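Local coordinates for protein pumilio homology domain family member 4 (Saccharomyces cerevisiae, PDB 3BWT) that binds mRNA through its Pumilio homology domain, the single-stranded RNA-binding part modelled here, and may affect diploid formation in yeast, at residues 246-249 / 250-254; 261-264 / 265-269; 286-289 / 290-294; 220-223 / 224-227. All coordinates share one frame; numbering follows the deposited sequence.

Contact 1: 246-249 / 250-254; sequences SNVI and EKILK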
loop_
_atom_site.group_PDB
_atom_site.type_symbol
_atom_site.label_atom_id
_atom_site.label_comp_id
_atom_site.label_asym_id
_atom_site.label_seq_id
_atom_site.Cartn_x
_atom_site.Cartn_y
_atom_site.Cartn_z
ATOM N N SER A 246 -11.990 -8.418 -13.558
ATOM C CA SER A 246 -12.824 -7.314 -14.026
ATOM C C SER A 246 -12.379 -5.961 -13.459
ATOM O O SER A 246 -12.689 -4.908 -14.020
ATOM C CB SER A 246 -14.304 -7.571 -13.686
ATOM O OG SER A 246 -14.559 -7.386 -12.299
ATOM N N ASN A 247 -11.670 -5.991 -12.335
ATOM C CA ASN A 247 -11.150 -4.765 -11.731
ATOM C C ASN A 247 -10.125 -4.141 -12.644
ATOM O O ASN A 247 -10.059 -2.933 -12.788
ATOM C CB ASN A 247 -10.484 -5.057 -10.393
ATOM C CG ASN A 247 -11.467 -5.466 -9.326
ATOM O OD1 ASN A 247 -11.072 -6.025 -8.311
ATOM N ND2 ASN A 247 -12.757 -5.191 -9.547
ATOM N N VAL A 248 -9.314 -4.997 -13.249
ATOM C CA VAL A 248 -8.293 -4.569 -14.183
ATOM C C VAL A 248 -8.920 -4.097 -15.496
ATOM O O VAL A 248 -8.558 -3.050 -16.022
ATOM C CB VAL A 248 -7.270 -5.697 -14.446
ATOM C CG1 VAL A 248 -6.227 -5.238 -15.447
ATOM C CG2 VAL A 248 -6.600 -6.115 -13.148
ATOM N N ILE A 249 -9.866 -4.859 -16.027
ATOM C CA ILE A 249 -10.503 -4.447 -17.270
ATOM C C ILE A 249 -11.085 -3.037 -17.126
ATOM O O ILE A 249 -10.825 -2.169 -17.964
ATOM C CB ILE A 249 -11.577 -5.443 -17.733
ATOM C CG1 ILE A 249 -10.949 -6.809 -18.012
ATOM C CG2 ILE A 249 -12.247 -4.932 -18.980
ATOM C CD1 ILE A 249 -10.130 -6.862 -19.277
ATOM N N GLU A 250 -11.853 -2.818 -16.059
ATOM C CA GLU A 250 -12.382 -1.493 -15.713
ATOM C C GLU A 250 -11.298 -0.428 -15.564
ATOM O O GLU A 250 -11.476 0.725 -15.966
ATOM C CB GLU A 250 -13.157 -1.559 -14.399
ATOM C CG GLU A 250 -14.651 -1.777 -14.549
ATOM C CD GLU A 250 -15.439 -1.026 -13.492
ATOM O OE1 GLU A 250 -14.809 -0.308 -12.680
ATOM O OE2 GLU A 250 -16.682 -1.147 -13.474
ATOM N N LYS A 251 -10.183 -0.809 -14.958
ATOM C CA LYS A 251 -9.085 0.119 -14.764
ATOM C C LYS A 251 -8.600 0.629 -16.119
ATOM O O LYS A 251 -8.382 1.824 -16.302
ATOM C CB LYS A 251 -7.941 -0.555 -14.015
ATOM C CG LYS A 251 -6.760 0.362 -13.803
ATOM C CD LYS A 251 -7.205 1.624 -13.109
ATOM C CE LYS A 251 -6.048 2.550 -12.886
ATOM N NZ LYS A 251 -6.407 3.624 -11.918
ATOM N N ILE A 252 -8.438 -0.295 -17.058
ATOM C CA ILE A 252 -8.056 0.022 -18.429
ATOM C C ILE A 252 -9.145 0.827 -19.154
ATOM O O ILE A 252 -8.848 1.809 -19.844
ATOM C CB ILE A 252 -7.740 -1.259 -19.218
ATOM C CG1 ILE A 252 -6.452 -1.894 -18.705
ATOM C CG2 ILE A 252 -7.619 -0.957 -20.693
ATOM C CD1 ILE A 252 -6.355 -3.384 -18.971
ATOM N N LEU A 253 -10.401 0.420 -18.992
ATOM C CA LEU A 253 -11.511 1.161 -19.592
ATOM C C LEU A 253 -11.546 2.600 -19.098
ATOM O O LEU A 253 -12.094 3.472 -19.761
ATOM C CB LEU A 253 -12.857 0.494 -19.291
ATOM C CG LEU A 253 -13.171 -0.790 -20.051
ATOM C CD1 LEU A 253 -14.558 -1.285 -19.685
ATOM C CD2 LEU A 253 -13.047 -0.558 -21.554
ATOM N N LYS A 254 -10.969 2.837 -17.923
ATOM C CA LYS A 254 -10.974 4.168 -17.316
ATOM C C LYS A 254 -9.640 4.890 -17.505
ATOM O O LYS A 254 -9.431 5.981 -16.974
ATOM C CB LYS A 254 -11.348 4.087 -15.828
ATOM C CG LYS A 254 -12.818 3.775 -15.572
ATOM C CD LYS A 254 -13.136 3.753 -14.079
ATOM C CE LYS A 254 -14.638 3.633 -13.828
ATOM N NZ LYS A 254 -15.000 3.833 -12.389
#
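Val248 holds CG1 anti to its own backbone N (chi1 179°), and this swings the methyl toward Ile252, one turn further along helix 245-253 in the seventh Pumilio repeat. Ile252 answers with CG1 anti to its carbonyl carbon, which sends CD1 back over the preceding turn. The two side chains meet at an oblique crossing, with Val248 CG1 and Ile252 CD1 4.0 Å apart. Ile252 CD1 also lies 3.7 Å from Val248 O, the carbonyl that accepts the Ile252 N-H. This is ordinary i to i+4 packing within an alpha helix of the PUF solenoid. Both residues turn to the interior, where Val209 and Ile213 of helix 205-219 and Val229 and Leu232 of helix 224-232 cover them.

A second buried pair, Ile249 and Leu253, is looser, with CG2 of the first 4.4 Å from CD1 of the second. On the more polar flank Lys251 runs out to Thr214, its NZ hydrogen-bonded to OG1 of that threonine. The last main-chain bond across the contact joins Leu253 N to Ile249 O at 2.8 Å.

Contact 2: 261-264 / 265-269; sequences PMIL and EILNN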
loop_
_atom_site.group_PDB
_atom_site.type_symbol
_atom_site.label_atom_id
_atom_site.label_comp_id
_atom_site.label_asym_id
_atom_site.label_seq_id
_atom_site.Cartn_x
_atom_site.Cartn_y
_atom_site.Cartn_z
ATOM N N PRO A 261 -9.058 0.730 -27.484
ATOM C CA PRO A 261 -8.666 -0.624 -27.889
ATOM C C PRO A 261 -9.440 -1.711 -27.130
ATOM O O PRO A 261 -9.861 -2.711 -27.724
ATOM C CB PRO A 261 -7.190 -0.677 -27.507
ATOM C CG PRO A 261 -6.730 0.732 -27.638
ATOM C CD PRO A 261 -7.895 1.595 -27.228
ATOM N N MET A 262 -9.617 -1.513 -25.827
ATOM C CA MET A 262 -10.332 -2.481 -24.996
ATOM C C MET A 262 -11.809 -2.546 -25.363
ATOM O O MET A 262 -12.369 -3.630 -25.527
ATOM C CB MET A 262 -10.173 -2.154 -23.502
ATOM C CG MET A 262 -10.795 -3.189 -22.560
ATOM S SD MET A 262 -10.097 -4.860 -22.663
ATOM C CE MET A 262 -8.453 -4.583 -22.019
ATOM N N ILE A 263 -12.435 -1.380 -25.475
ATOM C CA ILE A 263 -13.829 -1.294 -25.884
ATOM C C ILE A 263 -14.005 -1.977 -27.232
ATOM O O ILE A 263 -14.998 -2.661 -27.474
ATOM C CB ILE A 263 -14.292 0.172 -25.966
ATOM C CG1 ILE A 263 -14.300 0.796 -24.566
ATOM C CG2 ILE A 263 -15.667 0.273 -26.614
ATOM C CD1 ILE A 263 -14.674 2.263 -24.543
ATOM N N LEU A 264 -13.014 -1.801 -28.095
ATOM C CA LEU A 264 -13.003 -2.421 -29.411
ATOM C C LEU A 264 -12.986 -3.936 -29.350
ATOM O O LEU A 264 -13.724 -4.600 -30.079
ATOM C CB LEU A 264 -11.793 -1.944 -30.203
ATOM C CG LEU A 264 -12.073 -0.858 -31.231
ATOM C CD1 LEU A 264 -10.759 -0.340 -31.797
ATOM C CD2 LEU A 264 -12.968 -1.417 -32.327
ATOM N N GLU A 265 -12.121 -4.477 -28.500
ATOM C CA GLU A 265 -12.029 -5.919 -28.315
ATOM C C GLU A 265 -13.370 -6.476 -27.865
ATOM O O GLU A 265 -13.876 -7.457 -28.416
ATOM C CB GLU A 265 -10.965 -6.252 -27.273
ATOM C CG GLU A 265 -10.592 -7.719 -27.241
ATOM C CD GLU A 265 -9.843 -8.137 -28.483
ATOM O OE1 GLU A 265 -9.386 -7.240 -29.219
ATOM O OE2 GLU A 265 -9.710 -9.357 -28.719
ATOM N N ILE A 266 -13.939 -5.837 -26.853
ATOM C CA ILE A 266 -15.265 -6.197 -26.365
ATOM C C ILE A 266 -16.308 -6.160 -27.489
ATOM O O ILE A 266 -17.142 -7.060 -27.598
ATOM C CB ILE A 266 -15.677 -5.296 -25.173
ATOM C CG1 ILE A 266 -14.812 -5.636 -23.951
ATOM C CG2 ILE A 266 -17.157 -5.433 -24.863
ATOM C CD1 ILE A 266 -14.999 -4.719 -22.776
ATOM N N LEU A 267 -16.239 -5.136 -28.337
ATOM C CA LEU A 267 -17.141 -5.019 -29.486
ATOM C C LEU A 267 -16.919 -6.078 -30.556
ATOM O O LEU A 267 -17.874 -6.584 -31.134
ATOM C CB LEU A 267 -17.024 -3.635 -30.129
ATOM C CG LEU A 267 -17.985 -2.561 -29.621
ATOM C CD1 LEU A 267 -17.571 -1.199 -30.157
ATOM C CD2 LEU A 267 -19.433 -2.883 -29.991
ATOM N N ASN A 268 -15.662 -6.402 -30.831
ATOM C CA ASN A 268 -15.339 -7.269 -31.960
ATOM C C ASN A 268 -15.226 -8.759 -31.642
ATOM O O ASN A 268 -15.916 -9.577 -32.253
ATOM C CB ASN A 268 -14.080 -6.773 -32.655
ATOM C CG ASN A 268 -14.292 -5.434 -33.340
ATOM O OD1 ASN A 268 -15.368 -5.157 -33.875
ATOM N ND2 ASN A 268 -13.261 -4.596 -33.329
ATOM N N ASN A 269 -14.365 -9.114 -30.691
ATOM C CA ASN A 269 -14.217 -10.517 -30.310
ATOM C C ASN A 269 -15.237 -10.975 -29.257
ATOM O O ASN A 269 -15.339 -12.162 -28.941
ATOM C CB ASN A 269 -12.772 -10.836 -29.910
ATOM C CG ASN A 269 -11.829 -10.867 -31.119
ATOM O OD1 ASN A 269 -12.168 -11.429 -32.165
ATOM N ND2 ASN A 269 -10.648 -10.258 -30.982
#
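Leu264 and Asn268 lie side by side on one flank of helix 256-279, pointing the same way one turn apart. CD2 of the leucine comes up to the amide end of the asparagine, 3.3 Å from ND2; this is a methyl beside an amide, a van der Waals contact. With CG anti to the carbonyl carbon (chi1 -67°), the asparagine amide is set alongside the leucine, and the main chain joins the same two residues through Asn268 N and Leu264 O at 2.8 Å. Asn268 OD1 has a weak hydrogen bond to Arg305 of helix 300-310.

The next flank round is polar. Glu265 sets CG anti to its backbone N and then folds at chi2, bringing the carboxylate level with Asn269, where ND2 reaches OE2 at 2.6 Å in a nearly straight bond (165°). The two flat groups are not coplanar: the carboxylate oxygen lies close to the amide plane of Asn269, whereas the amide nitrogen comes in from above the carboxylate.

Two apolar pairs line the buried side. Met262 CG is 4.5 Å from Ile266 CD1, and Ile263 CG2 is 4.3 Å from Leu267 CD1. The helix is kinked at Pro261, whose nitrogen has no hydrogen to give the turn before, and it widens into a pi-type turn at 266-269. Among its neighbours in the solenoid, Met262 faces helix 245-253, Ile266 meets Ala236 of helix 236-240, and Leu267 packs on Leu302 and Leu306 of helix 300-310.

Contact 3: 286-289 / 290-294; sequences YVLQ and TALDI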
loop_
_atom_site.group_PDB
_atom_site.type_symbol
_atom_site.label_atom_id
_atom_site.label_comp_id
_atom_site.label_asym_id
_atom_site.label_seq_id
_atom_site.Cartn_x
_atom_site.Cartn_y
_atom_site.Cartn_z
ATOM N N TYR A 286 -21.303 -4.341 -14.608
ATOM C CA TYR A 286 -20.645 -3.073 -14.264
ATOM C C TYR A 286 -19.611 -2.652 -15.291
ATOM O O TYR A 286 -19.471 -1.471 -15.584
ATOM C CB TYR A 286 -19.949 -3.166 -12.908
ATOM C CG TYR A 286 -20.881 -3.415 -11.769
ATOM C CD1 TYR A 286 -21.592 -2.374 -11.195
ATOM C CD2 TYR A 286 -21.051 -4.697 -11.257
ATOM C CE1 TYR A 286 -22.459 -2.597 -10.143
ATOM C CE2 TYR A 286 -21.914 -4.932 -10.200
ATOM C CZ TYR A 286 -22.621 -3.878 -9.649
ATOM O OH TYR A 286 -23.487 -4.106 -8.603
ATOM N N VAL A 287 -18.863 -3.630 -15.788
ATOM C CA VAL A 287 -17.886 -3.419 -16.840
ATOM C C VAL A 287 -18.578 -2.944 -18.110
ATOM O O VAL A 287 -18.098 -2.050 -18.807
ATOM C CB VAL A 287 -17.147 -4.722 -17.143
ATOM C CG1 VAL A 287 -16.192 -4.546 -18.324
ATOM C CG2 VAL A 287 -16.413 -5.197 -15.900
ATOM N N LEU A 288 -19.715 -3.557 -18.403
ATOM C CA LEU A 288 -20.519 -3.164 -19.544
ATOM C C LEU A 288 -20.969 -1.723 -19.382
ATOM O O LEU A 288 -20.968 -0.952 -20.340
ATOM C CB LEU A 288 -21.746 -4.072 -19.677
ATOM C CG LEU A 288 -22.600 -3.754 -20.906
ATOM C CD1 LEU A 288 -21.692 -3.547 -22.113
ATOM C CD2 LEU A 288 -23.636 -4.841 -21.170
ATOM N N GLN A 289 -21.364 -1.372 -18.162
ATOM C CA GLN A 289 -21.853 -0.033 -17.885
ATOM C C GLN A 289 -20.718 0.966 -17.981
ATOM O O GLN A 289 -20.910 2.105 -18.396
ATOM C CB GLN A 289 -22.490 0.041 -16.504
ATOM C CG GLN A 289 -23.081 1.399 -16.196
ATOM C CD GLN A 289 -23.765 1.439 -14.851
ATOM O OE1 GLN A 289 -23.787 0.444 -14.126
ATOM N NE2 GLN A 289 -24.323 2.594 -14.499
ATOM N N THR A 290 -19.529 0.535 -17.589
ATOM C CA THR A 290 -18.355 1.369 -17.744
ATOM C C THR A 290 -18.091 1.604 -19.223
ATOM O O THR A 290 -17.790 2.723 -19.629
ATOM C CB THR A 290 -17.126 0.743 -17.092
ATOM O OG1 THR A 290 -17.235 0.893 -15.677
ATOM C CG2 THR A 290 -15.870 1.447 -17.555
ATOM N N ALA A 291 -18.224 0.544 -20.017
ATOM C CA ALA A 291 -17.944 0.600 -21.447
ATOM C C ALA A 291 -18.826 1.629 -22.135
ATOM O O ALA A 291 -18.351 2.432 -22.936
ATOM C CB ALA A 291 -18.143 -0.764 -22.075
ATOM N N LEU A 292 -20.111 1.598 -21.810
ATOM C CA LEU A 292 -21.065 2.568 -22.331
ATOM C C LEU A 292 -20.754 3.979 -21.847
ATOM O O LEU A 292 -20.836 4.928 -22.614
ATOM C CB LEU A 292 -22.492 2.191 -21.918
ATOM C CG LEU A 292 -23.095 0.962 -22.597
ATOM C CD1 LEU A 292 -24.165 0.316 -21.716
ATOM C CD2 LEU A 292 -23.647 1.325 -23.959
ATOM N N ASP A 293 -20.414 4.114 -20.568
ATOM C CA ASP A 293 -20.165 5.420 -19.979
ATOM C C ASP A 293 -18.957 6.069 -20.635
ATOM O O ASP A 293 -19.034 7.205 -21.105
ATOM C CB ASP A 293 -19.960 5.301 -18.467
ATOM C CG ASP A 293 -19.604 6.636 -17.810
ATOM O OD1 ASP A 293 -20.324 7.631 -18.033
ATOM O OD2 ASP A 293 -18.602 6.683 -17.062
ATOM N N ILE A 294 -17.846 5.340 -20.680
ATOM C CA ILE A 294 -16.639 5.835 -21.333
ATOM C C ILE A 294 -16.899 6.160 -22.804
ATOM O O ILE A 294 -16.635 7.274 -23.248
ATOM C CB ILE A 294 -15.460 4.837 -21.224
ATOM C CG1 ILE A 294 -15.032 4.675 -19.769
ATOM C CG2 ILE A 294 -14.277 5.304 -22.071
ATOM C CD1 ILE A 294 -14.729 5.988 -19.078
#
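Thr290 N gives its hydrogen to Tyr286 O at 2.8 Å, and the threonine hydroxyl lies near the same carbonyl. OG1 is anti to its own carbonyl carbon (chi1 -75°), a setting that turns it back along helix 284-298 to within 3.3 Å of Tyr286 O. Any bond there is weak and not settled, since Glu250 OE2 of helix 245-253 competes for the one hydroxyl proton.

On a different side of the helix, Leu288 and Leu292 make the apolar pair, CG of the first 4.4 Å from CD1 of the second. Leu292 CD1 also covers the main chain, 3.7 Å from Leu288 O. Between these two sides Ala291 is small enough to leave just a methyl against the backbone, its CB 3.3 Å from Leu288 O.

Further out, other helices fix these groups from several directions. Leu288 packs on Leu278 and Leu279 of helix 256-279, Leu292 on Ile327 of helix 322-328, and Val287 against Ser246 and Leu253. Gln289, extended beyond CG, touches Arg326 and Ile327 of the same helix 322-328. A helix gripped on several sides by its predecessors and successors in the chain is what builds the stacked all-helical PUF fold, here in its eighth Pumilio repeat.

Contact 4: 220-223 / 224-227; sequences NKYD and YTHK
Helix 224-232 starts here, with Asp223 in the N-cap position and Tyr222 just ahead of it in the loop after helix 205-219. The Asp223 side chain makes no capping bond. The main-chain oxygen, Asp223 O, takes the first helical hydrogens instead, both weakly: Lys227 N at 3.4 Å and His226 N at 3.3 Å. Glu216 of helix 205-219 supplies the side-chain acceptors for this helix start, with OE2 bound by Tyr224 N and OE1 by Asp223 N and by the Thr225 hydroxyl.

With CG anti to its backbone N (chi1 174°), Asp223 lays its carboxylate over one face of the Tyr224 ring. The planes are only 13° apart, and CG sits 4.0 Å above the ring, offset toward the rim. Beyond the ring, the tyrosine hydroxyl is held by Asp190, and a water bridges weakly from it to Asp223 OD2. The extended Lys227 chain passes OD1, with CE 3.6 Å from Asp223 OD1 and NZ in a long salt bridge of 3.9 Å to it. Replacing Asp223 by alanine would probably leave Lys227 without this ion-pair mate and uncover the stacked part of the tyrosine face.

Tyr222 meets Thr225 and His226. Thr225 OG1 lies at the ring edge, 3.9 Å from Tyr222 CD2, while His226 CE1 comes to 3.3 Å from Tyr222 CB. The long ion pair and the missing capping bond suggest that the aspartate side chain acts mainly through its charge, which would probably suit the helix dipole, while Glu216 takes the hydrogen bonds of Tyr224 N and Asp223 N.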
loop_
_atom_site.group_PDB
_atom_site.type_symbol
_atom_site.label_atom_id
_atom_site.label_comp_id
_atom_site.label_asym_id
_atom_site.label_seq_id
_atom_site.Cartn_x
_atom_site.Cartn_y
_atom_site.Cartn_z
ATOM N N ASN A 220 1.710 10.579 -17.121
ATOM C CA ASN A 220 1.419 10.751 -18.544
ATOM C C ASN A 220 2.510 10.148 -19.418
ATOM O O ASN A 220 2.706 10.559 -20.559
ATOM C CB ASN A 220 1.202 12.228 -18.883
ATOM C CG ASN A 220 0.072 12.847 -18.079
ATOM O OD1 ASN A 220 0.292 13.748 -17.272
ATOM N ND2 ASN A 220 -1.144 12.353 -18.287
ATOM N N LYS A 221 3.210 9.162 -18.870
ATOM C CA LYS A 221 4.253 8.447 -19.595
ATOM C C LYS A 221 3.928 6.958 -19.528
ATOM O O LYS A 221 3.945 6.368 -18.446
ATOM C CB LYS A 221 5.595 8.712 -18.928
ATOM C CG LYS A 221 6.775 8.840 -19.857
ATOM C CD LYS A 221 7.771 9.832 -19.252
ATOM C CE LYS A 221 9.017 10.024 -20.108
ATOM N NZ LYS A 221 9.979 10.941 -19.425
ATOM N N TYR A 222 3.638 6.351 -20.675
ATOM C CA TYR A 222 3.108 4.990 -20.696
ATOM C C TYR A 222 4.077 3.942 -21.231
ATOM O O TYR A 222 4.559 4.037 -22.358
ATOM C CB TYR A 222 1.790 4.954 -21.464
ATOM C CG TYR A 222 0.763 5.880 -20.869
ATOM C CD1 TYR A 222 0.745 7.232 -21.192
ATOM C CD2 TYR A 222 -0.174 5.414 -19.965
ATOM C CE1 TYR A 222 -0.195 8.088 -20.636
ATOM C CE2 TYR A 222 -1.109 6.258 -19.404
ATOM C CZ TYR A 222 -1.119 7.591 -19.742
ATOM O OH TYR A 222 -2.055 8.425 -19.176
ATOM N N ASP A 223 4.350 2.938 -20.405
ATOM C CA ASP A 223 5.244 1.852 -20.773
ATOM C C ASP A 223 4.587 0.513 -20.438
ATOM O O ASP A 223 4.175 -0.222 -21.339
ATOM C CB ASP A 223 6.601 1.999 -20.065
ATOM C CG ASP A 223 7.527 0.811 -20.300
ATOM O OD1 ASP A 223 7.095 -0.172 -20.940
ATOM O OD2 ASP A 223 8.692 0.854 -19.840
ATOM N N TYR A 224 4.483 0.196 -19.146
ATOM C CA TYR A 224 3.947 -1.096 -18.726
ATOM C C TYR A 224 2.439 -1.167 -18.937
ATOM O O TYR A 224 1.879 -2.247 -19.128
ATOM C CB TYR A 224 4.338 -1.419 -17.281
ATOM C CG TYR A 224 5.826 -1.645 -17.114
ATOM C CD1 TYR A 224 6.407 -2.863 -17.453
ATOM C CD2 TYR A 224 6.658 -0.625 -16.647
ATOM C CE1 TYR A 224 7.773 -3.064 -17.322
ATOM C CE2 TYR A 224 8.017 -0.815 -16.507
ATOM C CZ TYR A 224 8.572 -2.035 -16.847
ATOM O OH TYR A 224 9.930 -2.222 -16.713
ATOM N N THR A 225 1.785 -0.012 -18.923
ATOM C CA THR A 225 0.373 0.035 -19.231
ATOM C C THR A 225 0.141 -0.652 -20.572
ATOM O O THR A 225 -0.701 -1.533 -20.697
ATOM C CB THR A 225 -0.127 1.489 -19.288
ATOM O OG1 THR A 225 -0.053 2.071 -17.979
ATOM C CG2 THR A 225 -1.560 1.544 -19.777
ATOM N N HIS A 226 0.905 -0.253 -21.580
ATOM C CA HIS A 226 0.734 -0.814 -22.913
ATOM C C HIS A 226 1.049 -2.302 -22.934
ATOM O O HIS A 226 0.364 -3.080 -23.597
ATOM C CB HIS A 226 1.583 -0.064 -23.945
ATOM C CG HIS A 226 1.093 1.321 -24.238
ATOM N ND1 HIS A 226 1.860 2.446 -24.018
ATOM C CD2 HIS A 226 -0.091 1.763 -24.730
ATOM C CE1 HIS A 226 1.172 3.520 -24.366
ATOM N NE2 HIS A 226 -0.015 3.134 -24.799
ATOM N N LYS A 227 2.082 -2.706 -22.204
ATOM C CA LYS A 227 2.459 -4.118 -22.185
ATOM C C LYS A 227 1.404 -4.996 -21.485
ATOM O O LYS A 227 1.145 -6.130 -21.903
ATOM C CB LYS A 227 3.844 -4.291 -21.566
ATOM C CG LYS A 227 4.966 -3.692 -22.414
ATOM C CD LYS A 227 6.332 -3.904 -21.759
ATOM C CE LYS A 227 7.474 -3.302 -22.580
ATOM N NZ LYS A 227 8.802 -3.488 -21.954
HETATM O O HOH W 1 11.649 -0.667 -19.331
#

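Contacts 1 and 3 are largely buried, contacts 2 and 4 only partly. Contacts 1, 2 and 3 form one continuous cluster of three helices: Leu253 CD2 of contact 1 lies 3.5 Å from Ile263 CG1 of contact 2, and Ile263 CD1 in turn is 3.9 Å from Ile294 CG2 of contact 3. Contact 4 stands apart; its nearest atoms are about 6 Å from contact 1 and about 13 Å from contact 3. Chemistry follows place. Contacts 1 and 3, within helices, rely on apolar i to i+4 pairs and regular main-chain bonds, and contact 2 adds an amide-carboxylate pair on its outer flank. At a helix start, 220-227 has only weak main-chain bonds across it and adds charge, rings and a weakly held water.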